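Local coordinates for OBCA, Oxalate Biosynthetic Component A (PDB 4NNC), which joins an N-terminal domain to a TIM-barrel domain of an enzyme family and, by its name, probably serves as a biosynthetic enzyme, at residues Asn125-Arg130 with Glu165-Glu170. Numbering follows the deposited sequence.
With 2KQ ((3S)-3-[2-[3-[[(2R)-4-[[[(2R,3S,4R,5R)-5-(6-aminopurin-9-yl)-4-oxidanyl-3-phosphonooxy-oxolan-2-yl]methoxy-oxidanyl-phosphoryl]oxy-oxidanyl-phosphoryl]oxy-3,3-dimethyl-2-oxidanyl-butanoyl]amino]propanoylamino]ethylsulfanyl]-3-oxidanyl-butanoic acid), chain D.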
loop_
_atom_site.group_PDB
_atom_site.type_symbol
_atom_site.label_atom_id
_atom_site.label_comp_id
_atom_site.label_asym_id
_atom_site.label_seq_id
_atom_site.Cartn_x
_atom_site.Cartn_y
_atom_site.Cartn_z
ATOM N N ASN A 125 -3.435 -24.559 -3.967
ATOM C CA ASN A 125 -3.819 -23.154 -4.093
ATOM C C ASN A 125 -2.811 -22.209 -3.451
ATOM O O ASN A 125 -2.571 -21.110 -3.954
ATOM C CB ASN A 125 -5.198 -22.921 -3.462
ATOM C CG ASN A 125 -6.335 -23.113 -4.444
ATOM O OD1 ASN A 125 -6.264 -22.668 -5.593
ATOM N ND2 ASN A 125 -7.400 -23.773 -3.994
ATOM N N LYS A 126 -2.236 -22.627 -2.331
ATOM C CA LYS A 126 -1.237 -21.805 -1.659
ATOM C C LYS A 126 0.033 -21.643 -2.505
ATOM O O LYS A 126 0.564 -20.542 -2.611
ATOM C CB LYS A 126 -0.900 -22.378 -0.280
ATOM C CG LYS A 126 -1.855 -21.929 0.841
ATOM C CD LYS A 126 -1.872 -22.924 2.016
ATOM C CE LYS A 126 -2.749 -24.150 1.713
ATOM N NZ LYS A 126 -2.297 -25.417 2.395
ATOM N N LEU A 127 0.519 -22.732 -3.098
ATOM C CA LEU A 127 1.739 -22.676 -3.894
ATOM C C LEU A 127 1.493 -21.891 -5.176
ATOM O O LEU A 127 2.291 -21.021 -5.537
ATOM C CB LEU A 127 2.260 -24.082 -4.221
ATOM C CG LEU A 127 3.632 -24.152 -4.907
ATOM C CD1 LEU A 127 4.670 -23.317 -4.164
ATOM C CD2 LEU A 127 4.131 -25.596 -5.047
ATOM N N ALA A 128 0.382 -22.183 -5.850
ATOM C CA ALA A 128 0.023 -21.450 -7.058
ATOM C C ALA A 128 -0.009 -19.947 -6.764
ATOM O O ALA A 128 0.535 -19.142 -7.521
ATOM C CB ALA A 128 -1.321 -21.929 -7.607
ATOM N N ARG A 129 -0.631 -19.577 -5.649
ATOM C CA ARG A 129 -0.703 -18.172 -5.262
ATOM C C ARG A 129 0.686 -17.547 -5.017
ATOM O O ARG A 129 0.944 -16.417 -5.464
ATOM C CB ARG A 129 -1.607 -18.003 -4.039
ATOM C CG ARG A 129 -2.197 -16.609 -3.924
ATOM C CD ARG A 129 -3.200 -16.519 -2.798
ATOM N NE ARG A 129 -4.352 -17.387 -2.995
ATOM C CZ ARG A 129 -4.743 -18.310 -2.121
ATOM N NH1 ARG A 129 -4.068 -18.470 -0.988
ATOM N NH2 ARG A 129 -5.808 -19.067 -2.378
ATOM N N ARG A 130 1.577 -18.270 -4.324
ATOM C CA ARG A 130 2.940 -17.767 -4.112
ATOM C C ARG A 130 3.619 -17.478 -5.449
ATOM O O ARG A 130 4.247 -16.428 -5.613
ATOM C CB ARG A 130 3.801 -18.760 -3.316
ATOM C CG ARG A 130 3.368 -18.989 -1.865
ATOM C CD ARG A 130 4.162 -20.124 -1.189
ATOM N NE ARG A 130 5.593 -19.831 -1.079
ATOM C CZ ARG A 130 6.508 -20.692 -0.626
ATOM N NH1 ARG A 130 6.152 -21.916 -0.236
ATOM N NH2 ARG A 130 7.785 -20.330 -0.563
ATOM N N GLU A 165 11.890 -25.859 -3.956
ATOM C CA GLU A 165 11.712 -27.069 -3.164
ATOM C C GLU A 165 10.226 -27.410 -3.027
ATOM O O GLU A 165 9.832 -28.577 -3.120
ATOM C CB GLU A 165 12.356 -26.906 -1.784
ATOM C CG GLU A 165 13.865 -27.134 -1.775
ATOM C CD GLU A 165 14.575 -26.402 -0.635
ATOM O OE1 GLU A 165 13.986 -26.268 0.462
ATOM O OE2 GLU A 165 15.725 -25.952 -0.846
ATOM N N ALA A 166 9.404 -26.385 -2.826
ATOM C CA ALA A 166 7.957 -26.581 -2.719
ATOM C C ALA A 166 7.394 -27.102 -4.034
ATOM O O ALA A 166 6.507 -27.956 -4.049
ATOM C CB ALA A 166 7.265 -25.288 -2.309
ATOM N N ILE A 167 7.910 -26.579 -5.142
ATOM C CA ILE A 167 7.491 -27.041 -6.458
ATOM C C ILE A 167 7.945 -28.480 -6.698
ATOM O O ILE A 167 7.155 -29.306 -7.153
ATOM C CB ILE A 167 8.032 -26.139 -7.574
ATOM C CG1 ILE A 167 7.397 -24.743 -7.493
ATOM C CG2 ILE A 167 7.807 -26.780 -8.951
ATOM C CD1 ILE A 167 8.079 -23.720 -8.407
ATOM N N GLU A 168 9.216 -28.768 -6.413
ATOM C CA GLU A 168 9.771 -30.118 -6.557
ATOM C C GLU A 168 8.915 -31.152 -5.803
ATOM O O GLU A 168 8.589 -32.208 -6.353
ATOM C CB GLU A 168 11.225 -30.149 -6.063
ATOM C CG GLU A 168 12.101 -31.262 -6.653
ATOM C CD GLU A 168 13.584 -30.855 -6.773
ATOM O OE1 GLU A 168 14.004 -29.854 -6.131
ATOM O OE2 GLU A 168 14.330 -31.533 -7.521
ATOM N N LYS A 169 8.527 -30.824 -4.566
ATOM C CA LYS A 169 7.660 -31.697 -3.767
ATOM C C LYS A 169 6.224 -31.857 -4.314
ATOM O O LYS A 169 5.691 -32.966 -4.309
ATOM C CB LYS A 169 7.662 -31.293 -2.276
ATOM C CG LYS A 169 6.717 -30.152 -1.892
ATOM C CD LYS A 169 6.915 -29.667 -0.426
ATOM C CE LYS A 169 8.336 -29.119 -0.176
ATOM N NZ LYS A 169 8.375 -27.939 0.758
ATOM N N GLU A 170 5.604 -30.776 -4.795
ATOM C CA GLU A 170 4.255 -30.882 -5.362
ATOM C C GLU A 170 4.223 -31.451 -6.791
ATOM O O GLU A 170 3.340 -32.247 -7.128
ATOM C CB GLU A 170 3.497 -29.542 -5.285
ATOM C CG GLU A 170 3.043 -29.199 -3.879
ATOM C CD GLU A 170 2.042 -28.064 -3.812
ATOM O OE1 GLU A 170 2.077 -27.324 -2.803
ATOM O OE2 GLU A 170 1.202 -27.917 -4.736
HETATM C C01 2KQ D . 2.898 -3.042 3.044
HETATM C C02 2KQ D . 1.549 -3.474 2.447
HETATM C C03 2KQ D . 0.908 -2.261 1.607
HETATM C C04 2KQ D . 1.794 -4.695 1.551
HETATM O O05 2KQ D . 0.556 -5.104 1.017
HETATM P P06 2KQ D . 0.325 -6.617 0.575
HETATM O O07 2KQ D . -0.796 -6.654 -0.450
HETATM O O08 2KQ D . 1.581 -7.191 -0.058
HETATM O O09 2KQ D . -0.109 -7.448 1.861
HETATM P P10 2KQ D . 0.838 -8.218 2.903
HETATM O O11 2KQ D . 0.056 -8.577 4.136
HETATM O O12 2KQ D . 1.973 -7.310 3.311
HETATM O O13 2KQ D . 1.429 -9.552 2.232
HETATM C C14 2KQ D . 2.394 -10.341 2.947
HETATM C C15 2KQ D . 2.526 -11.670 2.335
HETATM O O16 2KQ D . 1.196 -12.282 2.084
HETATM C C17 2KQ D . 1.047 -12.447 0.667
HETATM N N18 2KQ D . -0.278 -12.064 0.321
HETATM C C19 2KQ D . -0.756 -10.816 0.165
HETATM N N20 2KQ D . -2.070 -10.879 -0.145
HETATM C C21 2KQ D . -2.444 -12.185 -0.186
HETATM C C22 2KQ D . -3.652 -12.861 -0.450
HETATM N N23 2KQ D . -4.869 -12.124 -0.764
HETATM N N24 2KQ D . -3.665 -14.206 -0.404
HETATM C C25 2KQ D . -2.539 -14.897 -0.098
HETATM N N26 2KQ D . -1.371 -14.287 0.149
HETATM C C27 2KQ D . -1.310 -12.930 0.112
HETATM C C28 2KQ D . 2.092 -11.632 0.024
HETATM O O29 2KQ D . 2.553 -12.230 -1.188
HETATM C C30 2KQ D . 3.195 -11.613 0.999
HETATM O O31 2KQ D . 4.027 -12.777 0.810
HETATM P P32 2KQ D . 5.258 -13.090 1.848
HETATM O O33 2KQ D . 4.727 -13.415 3.252
HETATM O O34 2KQ D . 6.089 -14.250 1.336
HETATM O O35 2KQ D . 6.130 -11.865 1.927
HETATM C C36 2KQ D . 0.621 -3.973 3.602
HETATM O O37 2KQ D . 1.233 -5.020 4.229
HETATM C C38 2KQ D . 0.277 -2.921 4.670
HETATM O O39 2KQ D . 1.092 -2.523 5.495
HETATM N N40 2KQ D . -1.089 -2.419 4.725
HETATM C C41 2KQ D . -1.388 -1.475 5.749
HETATM C C42 2KQ D . -1.236 -0.048 5.233
HETATM C C43 2KQ D . -1.571 1.037 6.281
HETATM O O44 2KQ D . -1.059 1.030 7.402
HETATM N N45 2KQ D . -2.522 2.052 5.920
HETATM C C46 2KQ D . -2.819 3.046 6.909
HETATM C C47 2KQ D . -2.619 4.431 6.335
HETATM S S48 2KQ D . -3.308 5.692 7.396
HETATM C C49 2KQ D . -3.271 7.257 6.545
HETATM C C50 2KQ D . -4.640 7.555 6.228
HETATM O O51 2KQ D . -2.564 7.160 5.326
HETATM C C52 2KQ D . -2.780 8.398 7.489
HETATM C C53 2KQ D . -1.862 9.446 6.939
HETATM O O54 2KQ D . -1.449 9.399 5.742
HETATM O O55 2KQ D . -1.511 10.388 7.698
#
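The carboxylate of Glu-170 lies against the Leu-127 side chain, and the Arg-130 guanidinium sits obliquely to the methyl of Ala-166, its NH1 4.1 Å from Ala-166 CB. The Arg-129 guanidinium has Asn-125 O 4.0 Å above one face, over the centre. This is helix-helix packing in the N-terminal domain: helices 125-137 and 161-170 run roughly antiparallel, with segment axes 11.0 Å apart and an angle of 140° between their directions. Leu-127 acts as a knob in the hole framed by Leu-163, Ala-166, Ile-167 and Glu-170. A chi1 of -173°, CG anti to the backbone N, points its branch at helix 161-170: CD1 meets Ala-166 CB at 3.7 Å, while CD2 rests beside Ala-166 O and Glu-170 CD and approaches Ile-167 CG1 at 4.2 Å. No hydrogen bond joins the two segments; Ser-124 OG bonds Glu-170 OE1. On a different side of helix 125-137, the aliphatic chain of Arg-129, extended through chi2 (174°), packs against the 2KQ adenine by van der Waals contact. The bend at chi3 then swings the guanidinium towards Gly-487 O, bonded by NE, and Glu-414, salt-bridged by NH2. Arg-129 CD lies tight against 2KQ C25, at 3.2 Å.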